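Local coordinates for shikimate 5-dehydrogenase (PDB 4XIJ), which probably catalyses the NADP-dependent interconversion of 3-dehydroshikimate and shikimate, the fourth step on the route to chorismate, at residues Lys15-Gly20 and Thr45-Glu50; Ala97-Arg102 and Asp111-Asp116; Ser128-Gly133 and Thr154-Asp159. All blocks are in the same frame, centred on the assembly; numbering follows the deposited sequence. Where two conformers were deposited one is given.

Interaction 1: Lys15-Gly20 and Thr45-Glu50; sequences KAAVLG and TYERIE
Lys-15 pairs with Thr-45 and each following residue with its counterpart as far as Gly-20 and Glu-50, two parallel strands whose axes approach to 4.4 Å and cross at -25°. The ladder starts at Thr-45 O and runs through N and O of Ala-16, Glu-47, Val-18 and Ile-49 to Gly-20 N, whose bond to Ile-49 O is weak. On one face the Tyr-46 ring, its CG anti to the backbone N (chi1 -161°), leans forward across the neighbouring strand, from Ala-16 to the Ala-17/Val-18 peptide. Ala-17 CA lies over the ring toward its rim, and Ala-16 CB touches Tyr-46 CD2 at 3.5 Å. Tyr-46 OH hydrogen-bonds Ser-71 OG of strand 67-72. The other face begins polar: Lys-15 NZ bonds Thr-45 OG1 at 3.1 Å, and two waters link this pair to Glu-47 OE1, which stands 4.1 Å from Lys-15 NZ, beyond a salt bridge. It then turns apolar, where Ile-49 CD1 meets Ala-17 CB at 3.7 Å and Leu-19 CD2 lies beside Ile-49 CB, both residues touching Leu-59 of helix 56-61. With helix 28-38 as the connection, the strands form a beta-alpha-beta unit at the edge of the mixed sheet in the substrate-binding domain of shikimate dehydrogenases.

Interaction 2: Ala97-Arg102 and Asp111-Asp116; sequences ANTLVR and DNTDVD. With SO4 (sulfate ion), chain E.
Thr-99 and Asp-111 form an antiparallel hydrogen-bonded pair, beyond which the two segments part, Ala-97 and Asn-98 preceding strand 99-102 and Asn-112 and Thr-113 leading into helix 114-122. Asp-111 N gives Thr-99 O a bond of 2.9 Å, whereas Asp-111 O receives only weak, bent bonds from the amides of Asn-98 and Thr-99. Beyond this pair the Asn-98 carboxamide makes the link. Its CG sits between the backbone N and the carbonyl carbon (chi1 76°), and the amide grips Thr-113 twice: Thr-113 N donates to Asn-98 OD1 at 2.7 Å, while Asn-98 ND2 donates to Thr-113 OG1 at 3.0 Å, with the hydroxyl oxygen in the amide plane. Asn-98 OD1 also accepts from Thr-99 OG1, 2.8 Å away and well above the carbonyl plane, on the face opposite Thr-113 N. These bonds fix the rotation of the amide. Thr-113 OG1 is bonded in addition to Gln-252 O, and Thr-99 OG1 to Gln-256 of helix 246-261. Asn-98 ND2 further donates to sulfate O4 at 3.1 Å, an ion probably from the crystallisation liquor and also bonded by Lys-77 NZ and Thr-73 OG1. Asp-114 OD1 lies 2.6 Å from the same sulfate oxygen O4, and Asp-114 OD2 forms a salt bridge with Lys-77. Asn-112 OD1 accepts from Val-115 N, capping the helix start. A lysine, an asparagine and an aspartate gathered around a bound anion are consistent with the shikimate pocket of this family, at the junction of its two domains.

Interaction 3: Ser128-Gly133 and Thr154-Asp159; sequences SALVIG and TIVARD
Leu-130 and Thr-154 lie side by side on one face of a parallel pair of strands, with Ile-132 and Val-156 beside each other further along it; the axes cross at -31°. Leu-130 CD2 rests on Thr-154 CB at 3.7 Å. Val-156 is the bump between the two larger side chains: its CG2 approaches Leu-130 CB at 4.1 Å, while Ile-132 CD1 bends round to its CB at 3.8 Å (Ile-132 chi2 -56°). Val-156 thus touches both, its CB also lying 3.6 Å from Val-131 O, and Ile-182 packs against both Ile-132 and Val-156. On the reverse face Ile-155 CD1 reaches across to Val-131 CB at 4.0 Å, and Ile-155 CG2 touches Gly-133 O. Helices 138-147 and 160-172 close over this face. The backbone of Gly-133 (phi 103°) would jam a CB against the preceding carbonyl O, and Ala-157 CB packs on its bare main chain, 4.0 Å from Gly-133 C.

Four backbone bonds join the strands, ending in a nearly straight one of 2.8 Å from Gly-133 N to Val-156 O. At the other end, a water bridges Ala-129 O and Thr-154 OG1. Gly-133 O is buried with no partner in the model. Branched aliphatic groups on both faces, with polar atoms kept to the backbone and the watered end, imply a contact held by hydrophobic burial and main-chain bonding, consistent with the Rossmann-type core that opens at Gly-133 into a probable NADP-binding glycine turn.

From the N terminus, interaction 1 closes the loop through helix 28-38 at an outer edge of the mixed sheet. Interaction 2 follows, closing the base of the short hairpin of strands 99-102 and 108-111 in the same sheet; its centre lies about 14 Å from that of interaction 1, and strand 67-72 runs between strands 15-20 and 99-102. From there helix 114-122 carries the chain to strand 128-132, where interaction 3 closes a second beta-alpha-beta loop in the parallel sheet. The three loops follow in series, neither nesting nor crossing. Interactions 1 and 3, about 33 Å apart between centres, lie on opposite sides of the molecule's centre, and interaction 2 stands at the passage between the two sheets.

Interaction 1: Lys15-Gly20 and Thr45-Glu50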
loop_
_atom_site.group_PDB
_atom_site.type_symbol
_atom_site.label_atom_id
_atom_site.label_comp_id
_atom_site.label_asym_id
_atom_site.label_seq_id
_atom_site.Cartn_x
_atom_site.Cartn_y
_atom_site.Cartn_z
ATOM N N LYS A 15 14.194 -6.041 17.563
ATOM C CA LYS A 15 12.772 -5.923 17.815
ATOM C C LYS A 15 12.101 -5.058 16.770
ATOM O O LYS A 15 12.627 -4.004 16.354
ATOM C CB LYS A 15 12.513 -5.307 19.186
ATOM C CG LYS A 15 13.191 -6.115 20.340
ATOM C CD LYS A 15 12.704 -5.619 21.686
ATOM C CE LYS A 15 11.293 -6.185 21.954
ATOM N NZ LYS A 15 11.284 -7.683 22.202
ATOM N N ALA A 16 10.916 -5.506 16.380
ATOM C CA ALA A 16 10.065 -4.746 15.472
ATOM C C ALA A 16 8.610 -4.843 15.914
ATOM O O ALA A 16 8.261 -5.669 16.777
ATOM C CB ALA A 16 10.247 -5.234 13.994
ATOM N N ALA A 17 7.748 -4.037 15.323
ATOM C CA ALA A 17 6.333 -4.084 15.668
ATOM C C ALA A 17 5.508 -3.414 14.598
ATOM O O ALA A 17 6.033 -2.630 13.778
ATOM C CB ALA A 17 6.045 -3.387 17.017
ATOM N N VAL A 18 4.209 -3.689 14.649
ATOM C CA VAL A 18 3.225 -2.860 13.935
ATOM C C VAL A 18 2.433 -2.026 14.920
ATOM O O VAL A 18 2.025 -2.509 15.971
ATOM C CB VAL A 18 2.268 -3.717 13.051
ATOM C CG1 VAL A 18 1.439 -4.781 13.860
ATOM C CG2 VAL A 18 1.339 -2.799 12.194
ATOM N N LEU A 19 2.283 -0.744 14.585
ATOM C CA LEU A 19 1.540 0.228 15.395
ATOM C C LEU A 19 0.264 0.660 14.689
ATOM O O LEU A 19 0.294 0.964 13.496
ATOM C CB LEU A 19 2.381 1.475 15.656
ATOM C CG LEU A 19 3.802 1.362 16.191
ATOM C CD1 LEU A 19 4.373 2.753 16.553
ATOM C CD2 LEU A 19 4.104 0.312 17.220
ATOM N N GLY A 20 -0.848 0.702 15.414
ATOM C CA GLY A 20 -2.072 1.194 14.819
ATOM C C GLY A 20 -3.265 0.868 15.690
ATOM O O GLY A 20 -3.093 0.307 16.788
ATOM N N THR A 45 11.996 -10.402 17.179
ATOM C CA THR A 45 10.590 -10.399 17.569
ATOM C C THR A 45 9.798 -9.364 16.760
ATOM O O THR A 45 10.353 -8.369 16.279
ATOM C CB THR A 45 10.423 -10.121 19.064
ATOM O OG1 THR A 45 11.041 -8.866 19.398
ATOM C CG2 THR A 45 11.051 -11.255 19.880
ATOM N N TYR A 46 8.500 -9.604 16.626
ATOM C CA TYR A 46 7.619 -8.692 15.911
ATOM C C TYR A 46 6.287 -8.677 16.614
ATOM O O TYR A 46 5.556 -9.670 16.545
ATOM C CB TYR A 46 7.459 -9.110 14.439
ATOM C CG TYR A 46 6.948 -7.986 13.594
ATOM C CD1 TYR A 46 5.652 -7.542 13.759
ATOM C CD2 TYR A 46 7.758 -7.358 12.642
ATOM C CE1 TYR A 46 5.161 -6.515 13.040
ATOM C CE2 TYR A 46 7.258 -6.262 11.862
ATOM C CZ TYR A 46 5.931 -5.867 12.101
ATOM O OH TYR A 46 5.320 -4.890 11.416
ATOM N N GLU A 47 5.967 -7.590 17.298
ATOM C CA GLU A 47 4.730 -7.560 18.047
ATOM C C GLU A 47 3.695 -6.591 17.492
ATOM O O GLU A 47 3.985 -5.863 16.560
ATOM C CB GLU A 47 5.005 -7.250 19.502
ATOM C CG GLU A 47 5.650 -5.959 19.777
ATOM C CD GLU A 47 6.278 -5.978 21.185
ATOM O OE1 GLU A 47 7.482 -6.293 21.310
ATOM O OE2 GLU A 47 5.552 -5.733 22.165
ATOM N N ARG A 48 2.482 -6.672 18.045
ATOM C CA ARG A 48 1.390 -5.734 17.762
ATOM C C ARG A 48 1.251 -4.767 18.893
ATOM O O ARG A 48 1.057 -5.217 20.043
ATOM C CB ARG A 48 0.052 -6.440 17.645
ATOM C CG ARG A 48 -0.129 -7.264 16.452
ATOM C CD ARG A 48 -1.553 -7.990 16.460
ATOM N NE ARG A 48 -1.327 -9.133 15.588
ATOM C CZ ARG A 48 -1.511 -9.118 14.275
ATOM N NH1 ARG A 48 -2.002 -8.037 13.675
ATOM N NH2 ARG A 48 -1.166 -10.177 13.559
ATOM N N ILE A 49 1.281 -3.479 18.599
ATOM C CA ILE A 49 1.071 -2.463 19.623
ATOM C C ILE A 49 -0.081 -1.558 19.242
ATOM O O ILE A 49 -0.019 -0.848 18.249
ATOM C CB ILE A 49 2.361 -1.643 19.861
ATOM C CG1 ILE A 49 3.529 -2.570 20.220
ATOM C CG2 ILE A 49 2.139 -0.678 20.987
ATOM C CD1 ILE A 49 4.926 -1.899 20.253
ATOM N N GLU A 50 -1.146 -1.593 20.031
ATOM C CA GLU A 50 -2.253 -0.681 19.799
ATOM C C GLU A 50 -1.755 0.733 20.088
ATOM O O GLU A 50 -1.111 0.990 21.122
ATOM C CB GLU A 50 -3.466 -1.043 20.676
ATOM C CG GLU A 50 -4.729 -0.292 20.259
ATOM C CD GLU A 50 -5.969 -0.662 21.058
ATOM O OE1 GLU A 50 -5.870 -1.504 21.986
ATOM O OE2 GLU A 50 -7.035 -0.060 20.761
HETATM O O HOH W 1 8.208 -8.852 22.008
HETATM O O HOH W 2 9.208 -6.861 19.101
#

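Interaction 2: Ala97-Arg102 and Asp111-Asp116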
loop_
_atom_site.group_PDB
_atom_site.type_symbol
_atom_site.label_atom_id
_atom_site.label_comp_id
_atom_site.label_asym_id
_atom_site.label_seq_id
_atom_site.Cartn_x
_atom_site.Cartn_y
_atom_site.Cartn_z
ATOM N N ALA A 97 3.406 7.888 6.046
ATOM C CA ALA A 97 4.402 6.820 6.108
ATOM C C ALA A 97 3.859 5.570 6.786
ATOM O O ALA A 97 3.268 5.654 7.883
ATOM C CB ALA A 97 5.675 7.297 6.862
ATOM N N ASN A 98 4.066 4.409 6.161
ATOM C CA ASN A 98 3.670 3.173 6.818
ATOM C C ASN A 98 4.862 2.391 7.376
ATOM O O ASN A 98 4.705 1.249 7.784
ATOM C CB ASN A 98 2.885 2.274 5.852
ATOM C CG ASN A 98 3.806 1.590 4.837
ATOM O OD1 ASN A 98 4.849 2.132 4.504
ATOM N ND2 ASN A 98 3.453 0.396 4.380
ATOM N N THR A 99 6.038 3.017 7.388
ATOM C CA THR A 99 7.283 2.338 7.735
ATOM C C THR A 99 8.207 3.299 8.432
ATOM O O THR A 99 8.374 4.442 7.980
ATOM C CB THR A 99 8.026 1.799 6.491
ATOM O OG1 THR A 99 7.143 0.981 5.701
ATOM C CG2 THR A 99 9.263 0.923 6.889
ATOM N N LEU A 100 8.792 2.835 9.538
ATOM C CA LEU A 100 9.836 3.607 10.244
ATOM C C LEU A 100 11.029 2.706 10.401
ATOM O O LEU A 100 10.889 1.596 10.913
ATOM C CB LEU A 100 9.338 4.102 11.603
ATOM C CG LEU A 100 8.272 5.203 11.549
ATOM C CD1 LEU A 100 7.603 5.360 12.925
ATOM C CD2 LEU A 100 8.913 6.500 11.056
ATOM N N VAL A 101 12.175 3.156 9.896
ATOM C CA VAL A 101 13.373 2.316 9.943
ATOM C C VAL A 101 14.444 2.980 10.792
ATOM O O VAL A 101 14.753 4.152 10.585
ATOM C CB VAL A 101 13.967 2.042 8.542
ATOM C CG1 VAL A 101 15.198 1.042 8.655
ATOM C CG2 VAL A 101 12.889 1.464 7.649
ATOM N N ARG A 102 15.059 2.242 11.715
ATOM C CA ARG A 102 16.155 2.808 12.477
ATOM C C ARG A 102 17.419 2.972 11.580
ATOM O O ARG A 102 17.834 2.057 10.834
ATOM C CB ARG A 102 16.459 1.922 13.675
ATOM C CG ARG A 102 17.209 2.650 14.834
ATOM C CD ARG A 102 16.318 3.728 15.385
ATOM N NE ARG A 102 16.688 4.243 16.698
ATOM C CZ ARG A 102 16.467 3.592 17.849
ATOM N NH1 ARG A 102 16.822 4.162 18.998
ATOM N NH2 ARG A 102 15.917 2.364 17.864
ATOM N N ASP A 111 9.235 5.842 5.562
ATOM C CA ASP A 111 9.040 5.514 4.158
ATOM C C ASP A 111 7.594 5.107 3.962
ATOM O O ASP A 111 6.850 4.866 4.944
ATOM C CB ASP A 111 10.001 4.395 3.700
ATOM C CG ASP A 111 10.069 4.202 2.179
ATOM O OD1 ASP A 111 9.635 5.082 1.385
ATOM O OD2 ASP A 111 10.622 3.153 1.770
ATOM N N ASN A 112 7.185 5.048 2.705
ATOM C CA ASN A 112 5.852 4.555 2.396
ATOM C C ASN A 112 5.935 3.372 1.441
ATOM O O ASN A 112 6.162 3.559 0.255
ATOM C CB ASN A 112 4.976 5.687 1.810
ATOM C CG ASN A 112 3.533 5.262 1.723
ATOM O OD1 ASN A 112 3.244 4.226 1.086
ATOM N ND2 ASN A 112 2.610 6.007 2.385
ATOM N N THR A 113 5.793 2.148 1.963
ATOM C CA THR A 113 5.870 1.007 1.080
ATOM C C THR A 113 4.496 0.574 0.564
ATOM O O THR A 113 4.412 -0.371 -0.209
ATOM C CB THR A 113 6.559 -0.196 1.742
ATOM O OG1 THR A 113 5.686 -0.754 2.753
ATOM C CG2 THR A 113 7.926 0.214 2.312
ATOM N N ASP A 114 3.422 1.304 0.928
ATOM C CA ASP A 114 2.128 1.103 0.252
ATOM C C ASP A 114 2.323 1.398 -1.249
ATOM O O ASP A 114 1.650 0.783 -2.098
ATOM C CB ASP A 114 1.020 1.975 0.872
ATOM C CG ASP A 114 0.720 1.584 2.287
ATOM O OD1 ASP A 114 0.636 0.384 2.561
ATOM O OD2 ASP A 114 0.561 2.457 3.145
ATOM N N VAL A 115 3.242 2.315 -1.579
ATOM C CA VAL A 115 3.564 2.567 -2.972
ATOM C C VAL A 115 4.077 1.278 -3.664
ATOM O O VAL A 115 3.656 0.935 -4.797
ATOM C CB VAL A 115 4.587 3.708 -3.082
ATOM C CG1 VAL A 115 5.107 3.786 -4.465
ATOM C CG2 VAL A 115 3.908 5.039 -2.662
ATOM N N ASP A 116 4.982 0.549 -2.990
ATOM C CA ASP A 116 5.473 -0.712 -3.525
ATOM C C ASP A 116 4.355 -1.739 -3.642
ATOM O O ASP A 116 4.400 -2.618 -4.521
ATOM C CB ASP A 116 6.529 -1.356 -2.611
ATOM C CG ASP A 116 7.755 -0.519 -2.415
ATOM O OD1 ASP A 116 8.362 -0.129 -3.393
ATOM O OD2 ASP A 116 8.092 -0.233 -1.266
HETATM S S SO4 E . -0.537 -0.882 5.896
HETATM O O1 SO4 E . -1.035 -2.020 5.079
HETATM O O2 SO4 E . -1.750 -0.145 6.370
HETATM O O3 SO4 E . 0.250 -1.333 7.081
HETATM O O4 SO4 E . 0.452 -0.193 5.055
#

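Interaction 3: Ser128-Gly133 and Thr154-Asp159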
loop_
_atom_site.group_PDB
_atom_site.type_symbol
_atom_site.label_atom_id
_atom_site.label_comp_id
_atom_site.label_asym_id
_atom_site.label_seq_id
_atom_site.Cartn_x
_atom_site.Cartn_y
_atom_site.Cartn_z
ATOM N N SER A 128 -2.568 4.808 -19.506
ATOM C CA SER A 128 -3.745 5.439 -18.931
ATOM C C SER A 128 -4.303 4.538 -17.829
ATOM O O SER A 128 -4.654 3.377 -18.061
ATOM C CB SER A 128 -4.824 5.701 -19.993
ATOM O OG SER A 128 -5.985 6.185 -19.339
ATOM N N ALA A 129 -4.343 5.051 -16.614
ATOM C CA ALA A 129 -4.773 4.245 -15.451
ATOM C C ALA A 129 -5.884 4.918 -14.710
ATOM O O ALA A 129 -5.918 6.149 -14.646
ATOM C CB ALA A 129 -3.583 4.005 -14.472
ATOM N N LEU A 130 -6.783 4.119 -14.145
ATOM C CA LEU A 130 -7.870 4.613 -13.298
ATOM C C LEU A 130 -7.566 4.293 -11.841
ATOM O O LEU A 130 -7.041 3.219 -11.528
ATOM C CB LEU A 130 -9.215 3.926 -13.640
ATOM C CG LEU A 130 -9.548 3.862 -15.134
ATOM C CD1 LEU A 130 -10.912 3.180 -15.336
ATOM C CD2 LEU A 130 -9.537 5.274 -15.797
ATOM N N VAL A 131 -7.942 5.195 -10.946
ATOM C CA VAL A 131 -8.048 4.893 -9.517
ATOM C C VAL A 131 -9.538 4.923 -9.230
ATOM O O VAL A 131 -10.242 5.921 -9.516
ATOM C CB VAL A 131 -7.295 5.906 -8.660
ATOM C CG1 VAL A 131 -7.539 5.645 -7.186
ATOM C CG2 VAL A 131 -5.824 5.841 -8.989
ATOM N N ILE A 132 -10.073 3.813 -8.724
ATOM C CA ILE A 132 -11.505 3.786 -8.375
ATOM C C ILE A 132 -11.615 4.118 -6.887
ATOM O O ILE A 132 -11.109 3.360 -6.053
ATOM C CB ILE A 132 -12.180 2.404 -8.648
ATOM C CG1 ILE A 132 -11.757 1.747 -9.980
ATOM C CG2 ILE A 132 -13.703 2.541 -8.544
ATOM C CD1 ILE A 132 -11.989 2.599 -11.186
ATOM N N GLY A 133 -12.303 5.202 -6.550
ATOM C CA GLY A 133 -12.444 5.653 -5.175
ATOM C C GLY A 133 -11.543 6.831 -4.850
ATOM O O GLY A 133 -10.592 7.156 -5.607
ATOM N N THR A 154 -6.750 8.896 -14.036
ATOM C CA THR A 154 -8.128 9.377 -13.902
ATOM C C THR A 154 -8.710 8.856 -12.583
ATOM O O THR A 154 -8.709 7.634 -12.319
ATOM C CB THR A 154 -8.994 8.905 -15.092
ATOM O OG1 THR A 154 -8.413 9.371 -16.311
ATOM C CG2 THR A 154 -10.461 9.394 -15.010
ATOM N N ILE A 155 -9.238 9.770 -11.778
ATOM C CA ILE A 155 -9.838 9.428 -10.489
ATOM C C ILE A 155 -11.321 9.193 -10.755
ATOM O O ILE A 155 -12.062 10.118 -11.125
ATOM C CB ILE A 155 -9.658 10.548 -9.453
ATOM C CG1 ILE A 155 -8.197 10.980 -9.354
ATOM C CG2 ILE A 155 -10.193 10.096 -8.066
ATOM C CD1 ILE A 155 -7.157 9.894 -8.916
ATOM N N VAL A 156 -11.753 7.954 -10.591
ATOM C CA VAL A 156 -13.152 7.561 -10.818
ATOM C C VAL A 156 -13.790 7.474 -9.467
ATOM O O VAL A 156 -13.516 6.555 -8.693
ATOM C CB VAL A 156 -13.222 6.215 -11.595
ATOM C CG1 VAL A 156 -14.635 5.731 -11.736
ATOM C CG2 VAL A 156 -12.505 6.332 -12.964
ATOM N N ALA A 157 -14.611 8.454 -9.147
ATOM C CA ALA A 157 -15.153 8.538 -7.802
ATOM C C ALA A 157 -16.416 9.385 -7.823
ATOM O O ALA A 157 -16.701 10.100 -8.793
ATOM C CB ALA A 157 -14.119 9.152 -6.815
ATOM N N ARG A 158 -17.164 9.321 -6.739
ATOM C CA ARG A 158 -18.407 10.064 -6.616
ATOM C C ARG A 158 -18.227 11.503 -6.168
ATOM O O ARG A 158 -18.972 12.405 -6.590
ATOM C CB ARG A 158 -19.309 9.357 -5.605
ATOM C CG ARG A 158 -20.644 10.026 -5.407
ATOM C CD ARG A 158 -21.559 9.181 -4.497
ATOM N NE ARG A 158 -21.843 7.887 -5.121
ATOM C CZ ARG A 158 -21.331 6.719 -4.735
ATOM N NH1 ARG A 158 -20.528 6.643 -3.672
ATOM N NH2 ARG A 158 -21.623 5.628 -5.438
ATOM N N ASP A 159 -17.259 11.732 -5.276
ATOM C CA ASP A 159 -17.113 13.039 -4.643
ATOM C C ASP A 159 -16.087 13.870 -5.393
ATOM O O ASP A 159 -14.921 13.563 -5.403
ATOM C CB ASP A 159 -16.717 12.890 -3.165
ATOM C CG ASP A 159 -16.864 14.181 -2.416
ATOM O OD1 ASP A 159 -17.985 14.446 -1.903
ATOM O OD2 ASP A 159 -15.868 14.945 -2.395
HETATM O O HOH W 3 -6.580 7.595 -17.124
#